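Local structure of enoyl-CoA hydratase (Mycobacterium tuberculosis, 5KJP) at residues I127-A130 against R131-F135. The protein probably catalyses the reversible addition of water to the double bond of 2-enoyl-CoA thioesters, a step of fatty acid beta-oxidation. Numbering follows the deposited sequence.
Sequences IVAA and RDSAF
S133 grips the carbonyl oxygen of A130 twice, once through its backbone and once through its hydroxyl. The backbone bond, S133 N to A130 O at 3.0 Å, closes a type I beta turn, its donor lying well above the carbonyl plane. The second, S133 OG to A130 O at 2.7 Å, lies in that plane on a lone pair. Serine suits the place because its short side chain can fold back over the turn: with chi1 at 65°, OG sits between its own backbone N and carbonyl carbon, so that one residue supplies two donors to the carbonyl oxygen of the buried A130. The same hydroxyl rests against the methyl of A129, whose CB lies 3.4 Å from S133 OG; the small alanine leaves room for both this oxygen and the phenyl ring of F135.

Beyond the turn, F135 turns its ring back toward strand 126-130. The CB of A129 meets the edge of the ring, near its plane, while the gamma methyl of I127 reaches it obliquely, CG2 standing 3.8 Å from F135 CZ. The branched I127 can use CG2 here because that methyl lies anti to its backbone N. V109 of strand 105-109 and T118 of helix 116-123 also touch the F135 side chain, making this the buried, mostly apolar and well-packed side.

The two middle residues of the turn, R131 and D132, face solvent, as suits their charged side chains, while A130 and S133 at its ends are buried. R131 extends away from the strand to a salt bridge with E176, and D132 merely brings OD1 to 3.3 Å from the CB of A130. The chain thus leaves strand 126-130 of the main parallel run and, through a tight turn, enters strand 134-136 of a smaller sheet, with F135 packed between the two layers, an arrangement consistent with the two roughly perpendicular sheets of the crotonase fold.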
ATOM      1  N   ILE A 127      10.583  10.813  -5.784  1.00 11.69           N
ATOM      2  CA  ILE A 127      11.014  10.726  -7.169  1.00  9.54           C
ATOM      3  C   ILE A 127      10.326  11.774  -8.034  1.00 12.05           C
ATOM      4  O   ILE A 127       9.095  11.875  -8.069  1.00 13.53           O
ATOM      5  CB  ILE A 127      10.744   9.321  -7.758  1.00 12.69           C
ATOM      6  CG1 ILE A 127      11.505   8.248  -6.965  1.00 11.68           C
ATOM      7  CG2 ILE A 127      11.129   9.285  -9.245  1.00 15.69           C
ATOM      8  CD1 ILE A 127      11.164   6.805  -7.370  1.00 10.79           C
ATOM      9  N   VAL A 128      11.142  12.566  -8.717  1.00 11.88           N
ATOM     10  CA  VAL A 128      10.675  13.445  -9.775  1.00 11.77           C
ATOM     11  C   VAL A 128      11.129  12.836 -11.088  1.00 14.03           C
ATOM     12  O   VAL A 128      12.314  12.534 -11.255  1.00 15.45           O
ATOM     13  CB  VAL A 128      11.239  14.868  -9.623  1.00 12.87           C
ATOM     14  CG1 VAL A 128      10.792  15.750 -10.790  1.00 13.36           C
ATOM     15  CG2 VAL A 128      10.802  15.459  -8.280  1.00 14.90           C
ATOM     16  N   ALA A 129      10.205  12.620 -12.015  1.00 13.32           N
ATOM     17  CA  ALA A 129      10.579  11.958 -13.259  1.00 17.26           C
ATOM     18  C   ALA A 129      10.032  12.673 -14.488  1.00 12.33           C
ATOM     19  O   ALA A 129       8.892  13.153 -14.493  1.00 14.18           O
ATOM     20  CB  ALA A 129      10.106  10.500 -13.240  1.00 13.50           C
ATOM     21  N   ALA A 130      10.855  12.743 -15.527  1.00 13.72           N
ATOM     22  CA  ALA A 130      10.412  13.267 -16.814  1.00 18.85           C
ATOM     23  C   ALA A 130       9.288  12.401 -17.366  1.00 14.42           C
ATOM     24  O   ALA A 130       9.260  11.196 -17.139  1.00 15.32           O
ATOM     25  CB  ALA A 130      11.576  13.328 -17.799  1.00 17.11           C
ATOM     26  N   ARG A 131       8.362  13.018 -18.095  1.00 17.91           N
ATOM     27  CA  ARG A 131       7.209  12.301 -18.630  1.00 18.37           C
ATOM     28  C   ARG A 131       7.609  11.212 -19.621  1.00 20.50           C
ATOM     29  O   ARG A 131       6.832  10.299 -19.891  1.00 24.91           O
ATOM     30  CB  ARG A 131       6.238  13.285 -19.294  1.00 24.84           C
ATOM     31  CG  ARG A 131       5.528  14.187 -18.301  1.00 29.22           C
ATOM     32  CD  ARG A 131       4.503  15.096 -18.971  1.00 39.64           C
ATOM     33  NE  ARG A 131       3.795  15.890 -17.970  1.00 46.30           N
ATOM     34  CZ  ARG A 131       2.701  15.481 -17.334  1.00 44.43           C
ATOM     35  NH1 ARG A 131       2.181  14.290 -17.607  1.00 38.69           N
ATOM     36  NH2 ARG A 131       2.124  16.266 -16.432  1.00 48.74           N
ATOM     37  N   ASP A 132       8.819  11.305 -20.170  1.00 18.67           N
ATOM     38  CA  ASP A 132       9.270  10.308 -21.136  1.00 19.93           C
ATOM     39  C   ASP A 132      10.315   9.367 -20.544  1.00 20.87           C
ATOM     40  O   ASP A 132      10.998   8.651 -21.276  1.00 22.76           O
ATOM     41  CB  ASP A 132       9.824  10.990 -22.392  1.00 20.13           C
ATOM     42  CG  ASP A 132      11.018  11.878 -22.097  1.00 24.36           C
ATOM     43  OD1 ASP A 132      11.243  12.210 -20.914  1.00 21.70           O
ATOM     44  OD2 ASP A 132      11.725  12.253 -23.055  1.00 27.20           O
ATOM     45  N   SER A 133      10.434   9.360 -19.222  1.00 17.00           N
ATOM     46  CA  SER A 133      11.379   8.456 -18.576  1.00 15.11           C
ATOM     47  C   SER A 133      10.715   7.102 -18.307  1.00 15.81           C
ATOM     48  O   SER A 133       9.503   6.945 -18.484  1.00 15.54           O
ATOM     49  CB  SER A 133      11.930   9.063 -17.277  1.00 15.04           C
ATOM     50  OG  SER A 133      10.926   9.235 -16.291  1.00 16.61           O
ATOM     51  N   ALA A 134      11.508   6.122 -17.894  1.00 16.09           N
ATOM     52  CA  ALA A 134      10.970   4.798 -17.588  1.00 15.62           C
ATOM     53  C   ALA A 134      11.786   4.093 -16.518  1.00 15.80           C
ATOM     54  O   ALA A 134      12.999   4.318 -16.385  1.00 16.08           O
ATOM     55  CB  ALA A 134      10.911   3.950 -18.840  1.00 19.46           C
ATOM     56  N   PHE A 135      11.098   3.239 -15.766  1.00 13.88           N
ATOM     57  CA  PHE A 135      11.689   2.426 -14.709  1.00 11.25           C
ATOM     58  C   PHE A 135      11.586   0.958 -15.090  1.00 12.03           C
ATOM     59  O   PHE A 135      10.956   0.614 -16.084  1.00 16.12           O
ATOM     60  CB  PHE A 135      10.979   2.681 -13.374  1.00 12.52           C
ATOM     61  CG  PHE A 135      11.016   4.119 -12.944  1.00 14.17           C
ATOM     62  CD1 PHE A 135      10.107   5.038 -13.460  1.00 13.61           C
ATOM     63  CD2 PHE A 135      11.973   4.559 -12.048  1.00 11.68           C
ATOM     64  CE1 PHE A 135      10.155   6.372 -13.084  1.00 16.42           C
ATOM     65  CE2 PHE A 135      12.025   5.892 -11.662  1.00 15.60           C
ATOM     66  CZ  PHE A 135      11.114   6.800 -12.185  1.00 15.73           C
TER